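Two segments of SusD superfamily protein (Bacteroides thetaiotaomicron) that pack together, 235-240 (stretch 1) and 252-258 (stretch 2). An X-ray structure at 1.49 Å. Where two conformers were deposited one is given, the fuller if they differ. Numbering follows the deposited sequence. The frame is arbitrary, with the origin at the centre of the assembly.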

# COMPACT_ATOMS: atom_id res chain seq x y z
N ARG A 235 -18.02 0.22 14.53
CA ARG A 235 -18.20 -0.23 13.15
C ARG A 235 -17.07 -1.14 12.69
O ARG A 235 -17.23 -1.92 11.73
N TYR A 236 -15.93 -1.05 13.38
CA TYR A 236 -14.72 -1.82 13.04
C TYR A 236 -14.13 -2.38 14.33
O TYR A 236 -14.28 -1.77 15.40
N GLN A 237 -13.50 -3.55 14.24
CA GLN A 237 -12.97 -4.29 15.40
C GLN A 237 -11.67 -4.96 15.01
O GLN A 237 -11.60 -5.57 13.94
N LEU A 238 -10.65 -4.90 15.88
CA LEU A 238 -9.42 -5.66 15.68
C LEU A 238 -9.74 -7.18 15.71
O LEU A 238 -10.60 -7.64 16.48
N TYR A 239 -9.05 -7.93 14.86
CA TYR A 239 -9.19 -9.40 14.87
C TYR A 239 -8.64 -9.98 16.15
O TYR A 239 -7.57 -9.59 16.62
N SER A 240 -9.37 -10.94 16.70
CA SER A 240 -8.89 -11.72 17.86
C SER A 240 -7.85 -12.72 17.37
O SER A 240 -7.75 -13.04 16.18
N PHE A 252 -14.58 -8.04 3.30
CA PHE A 252 -15.09 -7.01 4.22
C PHE A 252 -15.19 -7.46 5.68
O PHE A 252 -16.21 -7.31 6.32
N GLN A 253 -14.07 -7.97 6.19
CA GLN A 253 -13.98 -8.41 7.58
C GLN A 253 -13.78 -7.18 8.47
O GLN A 253 -13.60 -6.08 7.98
N SER A 254 -13.84 -7.40 9.78
CA SER A 254 -14.07 -6.32 10.74
C SER A 254 -12.98 -5.26 10.84
O SER A 254 -13.27 -4.17 11.34
N GLU A 255 -11.77 -5.54 10.38
CA GLU A 255 -10.75 -4.52 10.41
C GLU A 255 -10.72 -3.68 9.14
O GLU A 255 -10.10 -2.62 9.11
N SER A 256 -11.34 -4.16 8.06
CA SER A 256 -11.18 -3.53 6.75
C SER A 256 -11.86 -2.17 6.69
O SER A 256 -13.07 -2.09 6.92
N LEU A 257 -11.09 -1.12 6.39
CA LEU A 257 -11.66 0.23 6.35
C LEU A 257 -11.97 0.67 4.92
O LEU A 257 -12.96 1.37 4.70
N PHE A 258 -11.13 0.29 3.98
CA PHE A 258 -11.39 0.51 2.54
C PHE A 258 -10.83 -0.69 1.82
O PHE A 258 -9.67 -1.03 1.96

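Two tyrosines of an irregular strip, Tyr 236 and Tyr 239, each receive an aliphatic carbon of the facing stretch almost squarely over the ring. Leu 257 CD2 lies 3.5 Å from the centroid of the Tyr 236 ring, 6° off the ring normal, and Glu 255 CG lies 3.4 Å from the centroid of the Tyr 239 ring, 11° off the normal; both are CH-pi contacts. The turn, type I from Gln 253 to Ser 256, is closed by Ser 256 N to Gln 253 O at 3.0 Å. Both tyrosines are m at chi1 and leave CA sideways, but the end of Tyr 239 comes nearer to the turn. There its hydroxyl accepts a hydrogen bond from Glu 255 N (N to OH, 3.2 Å) and approaches Gln 253 CB (OH to CB, 3.1 Å). Glu 255, m at chi1 and t at chi2, extends its carboxylate to the strip, where OE2 accepts Tyr 239 N at 2.8 Å in a nearly straight bond (172°). Glu 255 thus gives its backbone NH to the Tyr 239 hydroxyl and takes the Tyr 239 NH with its carboxylate. Ser 254 points toward the strip with chi1 p, and its OG donates to Gln 237 O at 2.8 Å; its carbonyl completes the pairing, Gln 237 N donating to Ser 254 O at 3.0 Å. Ser 254 O also sits 3.2 Å from Tyr 236 CA in a CA-H...O contact and lies at the edge of the Tyr 236 ring, near its plane. Leu 257, m then t, brings its end to the ring, while Tyr 236 CE1 also meets Ser 256 O at 3.3 Å. Leu 238 points away overall, yet its CD2 reaches within 3.6 Å of Glu 255 OE2. Arg 235, Ser 240, Phe 252 and Phe 258 stay clear.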

# COMPACT_ATOMS: atom_id res chain seq x y z
CB ARG A 235 -18.33 0.98 12.21
CG ARG A 235 -19.59 1.79 12.39
CD ARG A 235 -19.59 2.95 11.44
NE ARG A 235 -20.76 3.80 11.56
CZ ARG A 235 -20.80 4.99 12.18
NH1 ARG A 235 -19.74 5.48 12.83
NH2 ARG A 235 -21.93 5.69 12.16
CB TYR A 236 -13.65 -0.95 12.34
CG TYR A 236 -14.22 -0.23 11.13
CD1 TYR A 236 -14.40 -0.90 9.94
CD2 TYR A 236 -14.68 1.09 11.21
CE1 TYR A 236 -14.98 -0.29 8.85
CE2 TYR A 236 -15.24 1.71 10.11
CZ TYR A 236 -15.40 1.03 8.94
OH TYR A 236 -16.01 1.64 7.85
CB GLN A 237 -13.93 -5.43 15.82
CG GLN A 237 -15.14 -5.07 16.63
CD GLN A 237 -15.88 -6.30 17.12
OE1 GLN A 237 -15.39 -7.44 17.00
NE2 GLN A 237 -17.07 -6.09 17.67
CB LEU A 238 -8.38 -5.32 16.76
CG LEU A 238 -7.77 -3.93 16.67
CD1 LEU A 238 -6.90 -3.71 17.89
CD2 LEU A 238 -6.96 -3.72 15.38
CB TYR A 239 -8.47 -10.05 13.68
CG TYR A 239 -8.98 -9.51 12.34
CD1 TYR A 239 -10.35 -9.38 12.10
CD2 TYR A 239 -8.10 -9.12 11.37
CE1 TYR A 239 -10.80 -8.88 10.90
CE2 TYR A 239 -8.54 -8.58 10.16
CZ TYR A 239 -9.92 -8.48 9.95
OH TYR A 239 -10.43 -7.92 8.80
CB SER A 240 -10.02 -12.49 18.51
OG SER A 240 -10.49 -13.52 17.64
CB PHE A 252 -16.44 -6.48 3.71
CG PHE A 252 -16.39 -6.04 2.26
CD1 PHE A 252 -15.57 -5.02 1.86
CD2 PHE A 252 -17.16 -6.69 1.32
CE1 PHE A 252 -15.51 -4.64 0.54
CE2 PHE A 252 -17.12 -6.29 -0.01
CZ PHE A 252 -16.30 -5.28 -0.37
CB GLN A 253 -12.87 -9.46 7.71
CG GLN A 253 -13.19 -10.72 6.89
CD GLN A 253 -14.46 -11.42 7.37
OE1 GLN A 253 -14.48 -12.01 8.44
NE2 GLN A 253 -15.57 -11.32 6.59
CB SER A 254 -14.36 -6.90 12.13
OG SER A 254 -13.20 -7.49 12.69
CB GLU A 255 -9.35 -5.13 10.58
CG GLU A 255 -9.05 -5.72 11.96
CD GLU A 255 -7.54 -5.85 12.24
OE1 GLU A 255 -6.69 -5.26 11.50
OE2 GLU A 255 -7.22 -6.56 13.22
CB SER A 256 -11.81 -4.43 5.69
OG SER A 256 -11.62 -3.85 4.42
CB LEU A 257 -10.72 1.20 7.04
CG LEU A 257 -10.55 1.01 8.54
CD1 LEU A 257 -9.24 1.64 9.01
CD2 LEU A 257 -11.69 1.65 9.29
CB PHE A 258 -10.75 1.81 2.08
CG PHE A 258 -10.80 2.08 0.58
CD1 PHE A 258 -11.89 1.72 -0.20
CD2 PHE A 258 -9.75 2.73 -0.03
CE1 PHE A 258 -11.90 1.99 -1.58
CE2 PHE A 258 -9.78 3.00 -1.43
CZ PHE A 258 -10.84 2.60 -2.17